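Local coordinates for uncharacterized protein (Bacteroides ovatus, PDB 4FS7) that is of unknown function but, as an extracellular leucine-rich repeat protein of the BspA type, probably binds other proteins, at residues K233-G245 with E256-G268. Residues are numbered along the deposited sequence; the frame is centred on the assembly and turned at random. Where two conformers were deposited one is given.
With EDO (1,2-ethanediol), chain C.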
# COMPACT_ATOMS: atom_id res chain seq x y z
N LYS A 233 4.93 -12.11 -7.89
CA LYS A 233 5.75 -12.71 -8.97
C LYS A 233 5.07 -12.68 -10.33
O LYS A 233 5.72 -12.37 -11.33
CB LYS A 233 6.09 -14.16 -8.62
CG LYS A 233 7.00 -14.87 -9.65
CD LYS A 233 7.12 -16.39 -9.32
CE LYS A 233 8.39 -17.03 -9.87
NZ LYS A 233 9.63 -16.56 -9.13
N ASN A 234 3.78 -13.03 -10.40
CA ASN A 234 3.04 -13.08 -11.65
C ASN A 234 1.68 -12.47 -11.40
O ASN A 234 0.91 -12.98 -10.58
CB ASN A 234 2.89 -14.52 -12.18
CG ASN A 234 4.22 -15.16 -12.47
OD1 ASN A 234 4.91 -14.81 -13.46
ND2 ASN A 234 4.61 -16.05 -11.63
N ILE A 235 1.38 -11.36 -12.05
CA ILE A 235 0.14 -10.67 -11.86
C ILE A 235 -0.74 -10.85 -13.09
O ILE A 235 -0.32 -10.63 -14.24
CB ILE A 235 0.40 -9.15 -11.59
CG1 ILE A 235 0.92 -8.97 -10.18
CG2 ILE A 235 -0.87 -8.30 -11.81
CD1 ILE A 235 -0.15 -9.23 -9.06
N ILE A 236 -1.98 -11.20 -12.86
CA ILE A 236 -3.05 -11.13 -13.84
C ILE A 236 -4.08 -10.20 -13.29
O ILE A 236 -4.63 -10.42 -12.19
CB ILE A 236 -3.66 -12.52 -14.14
CG1 ILE A 236 -2.60 -13.46 -14.72
CG2 ILE A 236 -4.85 -12.38 -15.04
CD1 ILE A 236 -3.12 -14.84 -15.01
N ILE A 237 -4.36 -9.13 -14.02
CA ILE A 237 -5.45 -8.25 -13.68
C ILE A 237 -6.70 -8.75 -14.37
O ILE A 237 -6.78 -8.73 -15.59
CB ILE A 237 -5.15 -6.76 -14.07
CG1 ILE A 237 -3.90 -6.22 -13.31
CG2 ILE A 237 -6.36 -5.86 -13.82
CD1 ILE A 237 -4.02 -6.16 -11.78
N PRO A 238 -7.67 -9.27 -13.61
CA PRO A 238 -8.85 -9.85 -14.25
C PRO A 238 -9.78 -8.77 -14.77
O PRO A 238 -9.68 -7.57 -14.45
CB PRO A 238 -9.49 -10.65 -13.11
CG PRO A 238 -9.18 -9.84 -11.89
CD PRO A 238 -7.73 -9.40 -12.15
N ASP A 239 -10.71 -9.21 -15.61
CA ASP A 239 -11.65 -8.32 -16.25
C ASP A 239 -12.55 -7.57 -15.26
O ASP A 239 -13.21 -6.58 -15.62
CB ASP A 239 -12.52 -9.07 -17.27
CG ASP A 239 -11.73 -9.59 -18.48
OD1 ASP A 239 -10.71 -8.95 -18.86
OD2 ASP A 239 -12.18 -10.65 -19.06
N SER A 240 -12.63 -8.06 -14.02
CA SER A 240 -13.43 -7.44 -12.96
C SER A 240 -12.87 -6.11 -12.46
O SER A 240 -13.61 -5.31 -11.87
CB SER A 240 -13.60 -8.43 -11.79
OG SER A 240 -12.39 -9.10 -11.52
N PHE A 241 -11.60 -5.81 -12.73
CA PHE A 241 -11.07 -4.49 -12.40
C PHE A 241 -11.59 -3.48 -13.38
O PHE A 241 -11.61 -3.73 -14.58
CB PHE A 241 -9.54 -4.48 -12.34
CG PHE A 241 -9.01 -5.05 -11.07
CD1 PHE A 241 -8.82 -6.39 -10.93
CD2 PHE A 241 -8.83 -4.24 -9.97
CE1 PHE A 241 -8.37 -6.92 -9.73
CE2 PHE A 241 -8.39 -4.77 -8.78
CZ PHE A 241 -8.14 -6.12 -8.70
N THR A 242 -11.98 -2.31 -12.85
CA THR A 242 -12.35 -1.18 -13.68
C THR A 242 -11.39 0.01 -13.61
O THR A 242 -11.35 0.79 -14.57
CB THR A 242 -13.76 -0.76 -13.42
OG1 THR A 242 -13.86 -0.35 -12.06
CG2 THR A 242 -14.76 -1.91 -13.74
N GLU A 243 -10.62 0.15 -12.53
CA GLU A 243 -9.63 1.19 -12.46
C GLU A 243 -8.43 0.78 -11.62
O GLU A 243 -8.58 0.28 -10.52
CB GLU A 243 -10.20 2.48 -11.91
CG GLU A 243 -9.19 3.61 -11.92
CD GLU A 243 -9.70 4.97 -11.50
OE1 GLU A 243 -10.88 5.11 -11.12
OE2 GLU A 243 -8.90 5.93 -11.53
N LEU A 244 -7.25 1.06 -12.19
CA LEU A 244 -5.97 1.03 -11.49
C LEU A 244 -5.47 2.47 -11.45
O LEU A 244 -5.56 3.18 -12.45
CB LEU A 244 -4.93 0.16 -12.22
CG LEU A 244 -5.35 -1.27 -12.53
CD1 LEU A 244 -4.27 -1.97 -13.30
CD2 LEU A 244 -5.72 -2.03 -11.27
N GLY A 245 -4.98 2.88 -10.28
CA GLY A 245 -4.36 4.17 -10.07
C GLY A 245 -2.99 4.29 -10.72
O GLY A 245 -2.67 3.57 -11.66
N GLU A 256 7.78 -10.89 -12.32
CA GLU A 256 8.32 -11.46 -13.55
C GLU A 256 7.42 -11.37 -14.77
O GLU A 256 7.91 -11.35 -15.90
CB GLU A 256 8.70 -12.91 -13.32
CG GLU A 256 9.82 -13.10 -12.35
CD GLU A 256 10.16 -14.59 -12.08
OE1 GLU A 256 9.66 -15.47 -12.83
OE2 GLU A 256 10.93 -14.85 -11.14
N SER A 257 6.12 -11.42 -14.57
CA SER A 257 5.18 -11.30 -15.66
C SER A 257 3.94 -10.56 -15.22
O SER A 257 3.51 -10.65 -14.07
CB SER A 257 4.74 -12.62 -16.28
OG SER A 257 3.88 -13.32 -15.44
N ILE A 258 3.31 -9.88 -16.17
CA ILE A 258 2.05 -9.20 -16.03
C ILE A 258 1.14 -9.43 -17.23
O ILE A 258 1.61 -9.50 -18.37
CB ILE A 258 2.19 -7.66 -15.71
CG1 ILE A 258 2.64 -6.80 -16.90
CG2 ILE A 258 3.10 -7.48 -14.50
CD1 ILE A 258 1.48 -6.23 -17.73
N SER A 259 -0.15 -9.50 -16.94
CA SER A 259 -1.16 -9.63 -17.95
C SER A 259 -2.31 -8.72 -17.61
O SER A 259 -2.93 -8.86 -16.53
CB SER A 259 -1.62 -11.08 -17.99
OG SER A 259 -2.74 -11.19 -18.86
N ILE A 260 -2.57 -7.76 -18.48
CA ILE A 260 -3.63 -6.81 -18.32
C ILE A 260 -4.28 -6.74 -19.65
O ILE A 260 -3.87 -5.95 -20.50
CB ILE A 260 -3.12 -5.39 -17.91
CG1 ILE A 260 -2.31 -5.44 -16.65
CG2 ILE A 260 -4.29 -4.48 -17.71
CD1 ILE A 260 -1.92 -3.98 -16.18
N GLN A 261 -5.30 -7.56 -19.88
CA GLN A 261 -5.79 -7.76 -21.22
C GLN A 261 -7.02 -6.95 -21.54
O GLN A 261 -7.35 -6.77 -22.72
CB GLN A 261 -6.01 -9.21 -21.54
CG GLN A 261 -4.74 -9.99 -21.50
CD GLN A 261 -4.83 -11.38 -22.08
OE1 GLN A 261 -4.97 -11.54 -23.28
NE2 GLN A 261 -4.69 -12.41 -21.24
N ASN A 262 -7.71 -6.49 -20.52
CA ASN A 262 -8.98 -5.87 -20.69
C ASN A 262 -8.87 -4.57 -21.47
O ASN A 262 -8.10 -3.65 -21.13
CB ASN A 262 -9.62 -5.63 -19.32
CG ASN A 262 -11.05 -5.28 -19.43
OD1 ASN A 262 -11.38 -4.15 -19.66
ND2 ASN A 262 -11.94 -6.29 -19.36
N ASN A 263 -9.65 -4.48 -22.53
CA ASN A 263 -9.58 -3.34 -23.43
C ASN A 263 -10.12 -2.04 -22.80
O ASN A 263 -9.68 -0.95 -23.22
CB ASN A 263 -10.30 -3.65 -24.77
CG ASN A 263 -11.79 -3.97 -24.60
OD1 ASN A 263 -12.23 -4.69 -23.69
ND2 ASN A 263 -12.58 -3.46 -25.54
N LYS A 264 -11.04 -2.17 -21.82
CA LYS A 264 -11.68 -0.98 -21.22
C LYS A 264 -11.18 -0.56 -19.84
O LYS A 264 -11.67 0.42 -19.25
CB LYS A 264 -13.20 -1.16 -21.17
CG LYS A 264 -13.83 -1.26 -22.55
CD LYS A 264 -13.77 0.07 -23.28
CE LYS A 264 -14.97 0.95 -22.92
NZ LYS A 264 -16.21 0.61 -23.70
N LEU A 265 -10.18 -1.24 -19.30
CA LEU A 265 -9.61 -0.86 -17.98
C LEU A 265 -8.98 0.52 -17.98
O LEU A 265 -8.18 0.81 -18.88
CB LEU A 265 -8.62 -1.93 -17.58
CG LEU A 265 -7.86 -1.74 -16.27
CD1 LEU A 265 -8.81 -1.66 -15.06
CD2 LEU A 265 -6.83 -2.81 -16.12
N ARG A 266 -9.38 1.38 -17.02
CA ARG A 266 -8.72 2.68 -16.77
C ARG A 266 -7.46 2.48 -15.93
O ARG A 266 -7.49 1.79 -14.91
CB ARG A 266 -9.67 3.61 -16.02
CG ARG A 266 -9.03 4.92 -15.62
CD ARG A 266 -10.02 5.99 -15.23
NE ARG A 266 -9.32 7.26 -15.05
CZ ARG A 266 -9.89 8.43 -14.82
NH1 ARG A 266 -11.20 8.54 -14.72
NH2 ARG A 266 -9.12 9.51 -14.67
N ILE A 267 -6.35 3.09 -16.34
CA ILE A 267 -5.04 2.84 -15.75
C ILE A 267 -4.26 4.16 -15.67
O ILE A 267 -4.17 4.87 -16.66
CB ILE A 267 -4.21 1.82 -16.59
CG1 ILE A 267 -5.00 0.52 -16.84
CG2 ILE A 267 -2.88 1.49 -15.95
CD1 ILE A 267 -4.28 -0.48 -17.76
N GLY A 268 -3.70 4.45 -14.51
CA GLY A 268 -2.81 5.59 -14.37
C GLY A 268 -1.41 5.32 -14.90
O GLY A 268 -1.10 4.22 -15.36
C1 EDO C . -5.53 2.94 -20.25
O1 EDO C . -6.22 2.67 -21.53
C2 EDO C . -5.57 4.42 -19.78
O2 EDO C . -6.69 4.65 -18.88
O HOH W 1 7.48 -16.09 -14.21
O HOH W 2 1.19 -12.63 -15.69
O HOH W 3 -7.16 -6.54 -17.42
O HOH W 4 -5.82 -9.73 -17.96
O HOH W 5 -12.64 -2.86 -17.14
O HOH W 6 -13.05 0.77 -16.75
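Lys233 and Glu256 run side by side in the same direction, and the lysine's NZ comes down on Glu256 OE2 from above the carboxylate plane at 2.9 Å. The lysine chain leaves CB with CG opposite the backbone N (chi1 -177°), and the turn at chi4 brings NZ to the acid. The other oxygen, OE1, takes a water that also donates to Asn234 OD1. With an alanine in place of Glu256, the lysine amine would probably lose this charged mate and the water one of its protein partners. Next along, Ser257 OG donates to Asn234 OD1 at 2.7 Å, in the carbonyl plane on a lone pair. From this pair on, strands 234-237 and 257-260 run parallel and in register, with Ile237 N bonded to Ser259 O at 2.9 Å. Each segment is the same piece of successive coils in a BspA-type leucine-rich repeat solenoid, and strand 280-283 of the next coil continues the sheet. On the buried side, with Ile235 and Ile237, Leu265 of the loop packs crosswise, CD2 against Ile237 CG2 and Leu244 CD1, CD1 against the backbone at Phe241 O and Thr242 C; Phe215 of the preceding coil meets the Phe241 ring edge-to-face. At the bend, Asn262 ND2 reaches Asp239 OD1 at 3.0 Å, nearly straight (171°), while its OD1 closes an Asx turn with Lys264 N. Beyond it, Glu243 OE2 lies over the Arg266 guanidinium face, a long salt bridge of charges alone.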